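Local coordinates for protein minor fimbrium subunit Mfa5 (Porphyromonas gingivalis ATCC 33277, PDB 6TO1) that serves as a tip-associated accessory subunit of the minor fimbriae, cell-surface pili that mediate adhesion to host cells and other bacteria and support biofilm formation, at residues V124-V129 with N399-I404; P419-K424 with I471-D476; D264-G269 with F368-N373. All coordinates share one frame; numbering follows the deposited sequence.

Mfa5 illustrates how an elongated pilus protein combines different kinds of long-range contact along one chain. Interactions 1 and 3 belong to the von Willebrand factor A part, with centres 34 Å apart; interaction 1 brings the strand that enters its sheet beside the segment by which the chain moves on from that part, while interaction 3, formed by chain lying between those two segments, pairs two helices about 11 Å from the bound magnesium ion, measured to the side chain of Leu370. Interaction 2 follows later in sequence, in an all-antiparallel sheet, its centre 52 Å from that of interaction 1 and 82 Å from that of interaction 3. Interactions 2 and 3 lie on opposite sides of the chain's centre.

Interaction 1: residues V124-V129 with N399-I404; sequences VPVDVV and NIAQTI
Val126 and Val128 reach from the strand toward Ile400, whose CG1 they share: Val126 CG2 approaches it to 4.2 Å and Val128 CG2 to the same 4.2 Å, both side chains crossing that of Ile400 at a slant. The two methyls of Val126 divide the work. With chi1 at 48°, CG1 sits between the backbone N and the carbonyl carbon, a crowded position, and from there it meets Ala401 CB at 4.1 Å, while CG2 is left for Ile400. Around this patch, Val126 and Ile400 both also touch His229 of the adjacent strand 227-234, and Val126 and Ala401 both touch Val170 of strand 170-177.

Further out, Val124 is the hub of the other half. Its CG2 packs 3.6 Å from Ile404 CD1, the two side chains crossing at about a right angle, and it also lies beside Gln402 CB.

The polar edge is made by backbone. Val124 N donates to Gln402 O at 2.9 Å in an almost straight bond (173° at the hydrogen). On the other polar pair of the same two residues a water stands in for a direct bond: it accepts from Gln402 N at 2.8 Å and appears to donate to Val124 O at 2.9 Å.

The segments run 166° apart, close to antiparallel, so the strand that enters the von Willebrand factor A sheet lies beside the connection from helix 390-395 to strand 408-417, by which the chain passes out of that part. The direct bond and the probable water link set the register of Val124 and Gln402, whereas deeper in, from Val126 onward, the pairing rests on apolar contacts of the valine methyls with Ile400 CG1 and Ala401 CB, which impose no such directional constraint.

Interaction 2: residues P419-K424 with I471-D476; sequences PGFIVK and IYADLD
The phenolic OH of Tyr472 is held by two partners: Lys424 NZ donates to it at 2.8 Å, and Asp104 OD1 is hydrogen-bonded to it. NZ lies at the edge of the phenol ring, in its plane, and also forms a salt bridge with Glu106. The lysine chain is extended to CE, with CG 3.7 Å from Tyr472 CE2, then bends (chi4 63°).

Strand 421-423 pairs antiparallel with the end of strand 463-473, which also pairs with strand 110-119 in the same antiparallel sheet. Ile422 and Tyr472 form the hydrogen-bonded pair, Ile422 N to Tyr472 O at 3.0 Å and Tyr472 N to Ile422 O at 2.8 Å. Asp474 N bonds to Gly420 O at 2.8 Å, and Asp474, at the N-cap position, caps the helix that follows with OD1 to Tyr477 N.

Ile422 and Tyr472 point to one face of the sheet; Phe421, Val423, Ile471 and Ala473 lie on the other, where Phe421 CE1 is 4.0 Å from Ala473 CB.

The faces thus differ chemically: one is apolar, the other ends in a lysine, a phenol and two acids, where the ammonium probably makes the phenol a stronger donor toward Asp104.

Interaction 3: residues D264-G269 with F368-N373; sequences DLVIQG and FALANN. With PO4 (phosphate ion), chain D.
Asn373 turns its flat carboxamide between a leucine and an ion: ND2 comes within 3.7 Å of Leu265 CD1 and is hydrogen-bonded to Asn260 O, while OD1 lies 2.6 Å from O2 of a phosphate. That phosphate, probably picked up from the crystallisation liquor, receives a weak hydrogen bond from Asn372 ND2 to its O1 and another bond from Lys376. The ring of Phe368, at the N-cap position, has the backbone N of Ala371 above one face, displaced toward the rim, and its side chain also touches Tyr277.

Leu265 carries the helix pairing. Its CG is anti to the carbonyl carbon (chi1 -75°), and beyond it CD1 settles against the first turn of the facing helix, 3.6 Å from Leu370 N and 3.8 Å from Ala369 CB. One residue on, Val266 CG2 meets Leu370 CD2 at 3.9 Å, the side chains slanting across each other; Tyr277 touches both residues. No hydrogen bond joins the two segments, so the association is apolar.

The axes pass 9.7 Å apart at 160°, nearly antiparallel. Helix 369-378 links the parallel strands 357-362 and 385-387 in a beta-alpha-beta crossover of the von Willebrand factor A fold, and helix 262-272 packs on it from the long connection between strands 227-234 and 357-362 that also supplies the calcium site.

Interaction 1: residues V124-V129 with N399-I404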
# COMPACT_ATOMS: atom_id res chain seq x y z
N VAL A 124 -7.49 6.09 3.11
CA VAL A 124 -8.61 5.46 3.82
C VAL A 124 -9.80 6.42 3.78
O VAL A 124 -9.65 7.55 4.24
CB VAL A 124 -8.20 5.12 5.26
CG1 VAL A 124 -9.39 4.57 6.04
CG2 VAL A 124 -7.04 4.13 5.28
N PRO A 125 -10.96 6.04 3.26
CA PRO A 125 -12.09 6.99 3.22
C PRO A 125 -12.50 7.45 4.61
O PRO A 125 -12.56 6.68 5.57
CB PRO A 125 -13.22 6.20 2.53
CG PRO A 125 -12.45 5.22 1.64
CD PRO A 125 -11.27 4.80 2.50
N VAL A 126 -12.77 8.75 4.71
CA VAL A 126 -13.08 9.36 6.00
C VAL A 126 -14.16 10.40 5.75
O VAL A 126 -14.06 11.20 4.81
CB VAL A 126 -11.84 10.00 6.65
CG1 VAL A 126 -11.07 10.87 5.64
CG2 VAL A 126 -12.21 10.81 7.90
N ASP A 127 -15.21 10.36 6.55
CA ASP A 127 -16.28 11.33 6.50
C ASP A 127 -16.28 12.12 7.80
O ASP A 127 -16.06 11.54 8.88
CB ASP A 127 -17.65 10.67 6.30
CG ASP A 127 -17.92 10.31 4.85
OD1 ASP A 127 -17.33 10.93 3.94
OD2 ASP A 127 -18.75 9.40 4.62
N VAL A 128 -16.51 13.42 7.70
CA VAL A 128 -16.44 14.36 8.81
C VAL A 128 -17.73 15.17 8.83
O VAL A 128 -18.17 15.65 7.78
CB VAL A 128 -15.24 15.32 8.68
CG1 VAL A 128 -15.20 16.31 9.83
CG2 VAL A 128 -13.95 14.53 8.55
N VAL A 129 -18.32 15.32 10.01
CA VAL A 129 -19.42 16.26 10.19
C VAL A 129 -18.96 17.33 11.15
O VAL A 129 -18.65 17.04 12.32
CB VAL A 129 -20.71 15.61 10.73
CG1 VAL A 129 -21.81 16.70 10.76
CG2 VAL A 129 -21.13 14.42 9.91
N ASN A 399 -3.76 15.89 9.35
CA ASN A 399 -3.86 14.72 8.47
C ASN A 399 -5.08 13.91 8.88
O ASN A 399 -4.97 12.88 9.56
CB ASN A 399 -2.59 13.88 8.53
CG ASN A 399 -1.40 14.59 7.95
OD1 ASN A 399 -0.61 15.19 8.68
ND2 ASN A 399 -1.28 14.56 6.62
N ILE A 400 -6.26 14.38 8.48
CA ILE A 400 -7.46 13.65 8.85
C ILE A 400 -7.54 12.34 8.10
O ILE A 400 -8.15 11.38 8.57
CB ILE A 400 -8.71 14.52 8.62
CG1 ILE A 400 -9.89 13.92 9.39
CG2 ILE A 400 -9.04 14.63 7.16
CD1 ILE A 400 -9.74 14.07 10.92
N ALA A 401 -6.93 12.27 6.92
CA ALA A 401 -7.00 11.10 6.07
C ALA A 401 -5.75 10.27 6.28
O ALA A 401 -4.63 10.77 6.13
CB ALA A 401 -7.14 11.48 4.60
N GLN A 402 -5.94 9.02 6.65
CA GLN A 402 -4.86 8.06 6.75
C GLN A 402 -4.49 7.52 5.38
O GLN A 402 -5.33 7.41 4.48
CB GLN A 402 -5.27 6.90 7.66
CG GLN A 402 -4.22 5.81 7.81
CD GLN A 402 -4.70 4.60 8.59
OE1 GLN A 402 -5.88 4.47 8.95
NE2 GLN A 402 -3.77 3.71 8.88
N THR A 403 -3.23 7.16 5.22
CA THR A 403 -2.79 6.35 4.09
C THR A 403 -2.17 5.08 4.65
O THR A 403 -1.52 5.10 5.70
CB THR A 403 -1.78 7.09 3.21
OG1 THR A 403 -0.66 7.46 4.01
CG2 THR A 403 -2.42 8.32 2.60
N ILE A 404 -2.41 3.97 3.95
CA ILE A 404 -1.93 2.67 4.39
C ILE A 404 -0.42 2.58 4.17
O ILE A 404 0.09 2.87 3.08
CB ILE A 404 -2.69 1.56 3.64
CG1 ILE A 404 -4.19 1.61 3.92
CG2 ILE A 404 -2.13 0.19 4.02
CD1 ILE A 404 -4.56 1.46 5.41
O HOH W 1 -8.64 8.22 6.91

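Interaction 2: residues P419-K424 with I471-D476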
# COMPACT_ATOMS: atom_id res chain seq x y z
N PRO A 419 15.53 -24.22 -18.85
CA PRO A 419 16.60 -25.04 -19.43
C PRO A 419 17.39 -24.25 -20.46
O PRO A 419 16.84 -23.48 -21.25
CB PRO A 419 15.87 -26.22 -20.08
CG PRO A 419 14.54 -26.26 -19.43
CD PRO A 419 14.20 -24.84 -19.03
N GLY A 420 18.70 -24.47 -20.46
CA GLY A 420 19.56 -23.77 -21.37
C GLY A 420 20.23 -22.55 -20.79
O GLY A 420 21.14 -22.01 -21.42
N PHE A 421 19.82 -22.11 -19.60
CA PHE A 421 20.38 -20.91 -18.98
C PHE A 421 20.87 -21.20 -17.57
O PHE A 421 20.27 -21.99 -16.84
CB PHE A 421 19.32 -19.79 -19.01
CG PHE A 421 18.90 -19.45 -20.39
CD1 PHE A 421 19.64 -18.56 -21.15
CD2 PHE A 421 17.83 -20.10 -20.97
CE1 PHE A 421 19.30 -18.31 -22.46
CE2 PHE A 421 17.48 -19.85 -22.28
CZ PHE A 421 18.20 -18.95 -23.02
N ILE A 422 21.99 -20.60 -17.23
CA ILE A 422 22.57 -20.73 -15.90
C ILE A 422 22.77 -19.34 -15.30
O ILE A 422 22.94 -18.35 -16.02
CB ILE A 422 23.88 -21.51 -15.94
CG1 ILE A 422 24.89 -20.77 -16.80
CG2 ILE A 422 23.66 -22.90 -16.55
CD1 ILE A 422 26.19 -21.57 -16.99
N VAL A 423 22.70 -19.28 -13.98
CA VAL A 423 22.80 -18.03 -13.26
C VAL A 423 24.26 -17.81 -12.91
O VAL A 423 24.90 -18.68 -12.31
CB VAL A 423 21.92 -18.03 -12.00
CG1 VAL A 423 22.02 -16.68 -11.32
CG2 VAL A 423 20.48 -18.32 -12.34
N LYS A 424 24.78 -16.66 -13.30
CA LYS A 424 26.18 -16.33 -13.04
C LYS A 424 26.48 -16.47 -11.56
O LYS A 424 25.73 -15.99 -10.71
CB LYS A 424 26.45 -14.90 -13.53
CG LYS A 424 27.89 -14.43 -13.36
CD LYS A 424 28.07 -13.04 -13.93
CE LYS A 424 29.50 -12.52 -13.77
NZ LYS A 424 30.47 -13.35 -14.52
N ILE A 471 22.15 -14.12 -16.24
CA ILE A 471 22.11 -15.47 -16.79
C ILE A 471 23.01 -15.54 -18.02
O ILE A 471 23.16 -14.57 -18.77
CB ILE A 471 20.70 -15.97 -17.17
CG1 ILE A 471 20.06 -15.08 -18.22
CG2 ILE A 471 19.82 -16.12 -15.94
CD1 ILE A 471 18.69 -15.58 -18.69
N TYR A 472 23.57 -16.72 -18.24
CA TYR A 472 24.29 -17.03 -19.46
C TYR A 472 23.59 -18.16 -20.19
O TYR A 472 23.07 -19.09 -19.56
CB TYR A 472 25.72 -17.49 -19.17
CG TYR A 472 26.64 -16.47 -18.59
CD1 TYR A 472 26.88 -15.28 -19.24
CD2 TYR A 472 27.29 -16.70 -17.38
CE1 TYR A 472 27.75 -14.34 -18.70
CE2 TYR A 472 28.15 -15.76 -16.84
CZ TYR A 472 28.38 -14.59 -17.51
OH TYR A 472 29.23 -13.63 -16.99
N ALA A 473 23.64 -18.13 -21.51
CA ALA A 473 23.24 -19.29 -22.31
C ALA A 473 24.32 -20.38 -22.24
O ALA A 473 25.52 -20.08 -22.34
CB ALA A 473 23.00 -18.90 -23.76
N ASP A 474 23.89 -21.63 -22.05
CA ASP A 474 24.75 -22.83 -22.05
C ASP A 474 24.67 -23.42 -23.46
O ASP A 474 23.71 -24.13 -23.80
CB ASP A 474 24.28 -23.79 -20.97
CG ASP A 474 25.05 -25.08 -20.92
OD1 ASP A 474 25.82 -25.38 -21.85
OD2 ASP A 474 24.87 -25.80 -19.93
N LEU A 475 25.64 -23.06 -24.30
CA LEU A 475 25.53 -23.38 -25.73
C LEU A 475 25.47 -24.89 -25.97
O LEU A 475 24.73 -25.35 -26.85
CB LEU A 475 26.70 -22.77 -26.49
CG LEU A 475 26.49 -21.33 -26.96
CD1 LEU A 475 26.38 -20.38 -25.76
CD2 LEU A 475 27.58 -20.84 -27.91
N ASP A 476 26.28 -25.66 -25.25
CA ASP A 476 26.31 -27.10 -25.51
C ASP A 476 25.00 -27.76 -25.09
O ASP A 476 24.51 -28.67 -25.76
CB ASP A 476 27.47 -27.75 -24.77
CG ASP A 476 28.83 -27.42 -25.37
OD1 ASP A 476 28.93 -27.19 -26.59
OD2 ASP A 476 29.81 -27.39 -24.60

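Interaction 3: residues D264-G269 with F368-N373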
# COMPACT_ATOMS: atom_id res chain seq x y z
N ASP A 264 -21.36 18.28 39.56
CA ASP A 264 -21.02 19.04 40.75
C ASP A 264 -20.80 20.50 40.40
O ASP A 264 -21.17 21.39 41.17
CB ASP A 264 -19.78 18.43 41.41
CG ASP A 264 -19.99 16.98 41.85
OD1 ASP A 264 -20.39 16.16 41.01
OD2 ASP A 264 -19.77 16.67 43.06
N LEU A 265 -20.19 20.77 39.25
CA LEU A 265 -19.93 22.14 38.84
C LEU A 265 -21.21 22.91 38.61
O LEU A 265 -21.30 24.09 38.98
CB LEU A 265 -19.08 22.15 37.57
CG LEU A 265 -17.61 21.80 37.76
CD1 LEU A 265 -16.96 21.58 36.38
CD2 LEU A 265 -16.91 22.90 38.54
N VAL A 266 -22.19 22.31 37.93
CA VAL A 266 -23.38 23.06 37.63
C VAL A 266 -24.20 23.28 38.89
O VAL A 266 -24.85 24.32 39.04
CB VAL A 266 -24.21 22.39 36.52
CG1 VAL A 266 -25.02 21.20 37.00
CG2 VAL A 266 -25.14 23.40 35.91
N ILE A 267 -24.18 22.32 39.81
CA ILE A 267 -24.93 22.49 41.05
C ILE A 267 -24.30 23.59 41.89
O ILE A 267 -24.98 24.53 42.32
CB ILE A 267 -25.00 21.16 41.82
CG1 ILE A 267 -25.93 20.20 41.08
CG2 ILE A 267 -25.51 21.38 43.26
CD1 ILE A 267 -25.93 18.76 41.63
N GLN A 268 -22.98 23.52 42.10
CA GLN A 268 -22.31 24.58 42.84
C GLN A 268 -22.48 25.92 42.14
O GLN A 268 -22.67 26.94 42.80
CB GLN A 268 -20.82 24.29 43.02
CG GLN A 268 -20.10 25.30 43.88
CD GLN A 268 -20.52 25.22 45.34
OE1 GLN A 268 -20.19 24.27 46.03
NE2 GLN A 268 -21.27 26.21 45.80
N GLY A 269 -22.41 25.93 40.81
CA GLY A 269 -22.53 27.19 40.10
C GLY A 269 -23.89 27.81 40.29
O GLY A 269 -24.02 29.01 40.50
N PHE A 368 -13.78 28.42 31.99
CA PHE A 368 -15.04 28.12 32.66
C PHE A 368 -15.11 26.60 32.74
O PHE A 368 -15.33 25.93 31.73
CB PHE A 368 -16.18 28.75 31.87
CG PHE A 368 -17.55 28.56 32.44
CD1 PHE A 368 -17.79 28.39 33.79
CD2 PHE A 368 -18.64 28.60 31.58
CE1 PHE A 368 -19.10 28.22 34.25
CE2 PHE A 368 -19.91 28.46 32.03
CZ PHE A 368 -20.14 28.26 33.36
N ALA A 369 -14.89 26.05 33.95
CA ALA A 369 -14.70 24.60 34.07
C ALA A 369 -15.92 23.80 33.60
O ALA A 369 -15.77 22.76 32.95
CB ALA A 369 -14.36 24.24 35.51
N LEU A 370 -17.14 24.25 33.94
CA LEU A 370 -18.32 23.49 33.50
C LEU A 370 -18.31 23.31 31.99
O LEU A 370 -18.58 22.22 31.46
CB LEU A 370 -19.61 24.20 33.91
CG LEU A 370 -20.93 23.70 33.34
CD1 LEU A 370 -21.14 22.24 33.69
CD2 LEU A 370 -22.07 24.53 33.83
N ALA A 371 -18.00 24.38 31.27
CA ALA A 371 -18.03 24.33 29.81
C ALA A 371 -16.92 23.45 29.27
O ALA A 371 -17.17 22.58 28.42
CB ALA A 371 -17.89 25.74 29.23
N ASN A 372 -15.68 23.69 29.71
CA ASN A 372 -14.58 22.92 29.17
C ASN A 372 -14.69 21.45 29.55
O ASN A 372 -14.41 20.56 28.73
CB ASN A 372 -13.25 23.50 29.65
CG ASN A 372 -12.94 24.84 29.01
OD1 ASN A 372 -13.69 25.33 28.18
ND2 ASN A 372 -11.82 25.45 29.41
N ASN A 373 -15.06 21.17 30.81
CA ASN A 373 -15.15 19.79 31.26
C ASN A 373 -16.32 19.07 30.61
O ASN A 373 -16.21 17.87 30.32
CB ASN A 373 -15.25 19.76 32.79
CG ASN A 373 -13.95 20.18 33.45
OD1 ASN A 373 -12.98 20.50 32.75
ND2 ASN A 373 -13.92 20.19 34.77
P PO4 D . -10.34 23.12 32.48
O1 PO4 D . -9.84 23.20 31.06
O2 PO4 D . -10.66 21.69 32.85
O3 PO4 D . -9.29 23.59 33.45
O4 PO4 D . -11.59 23.96 32.64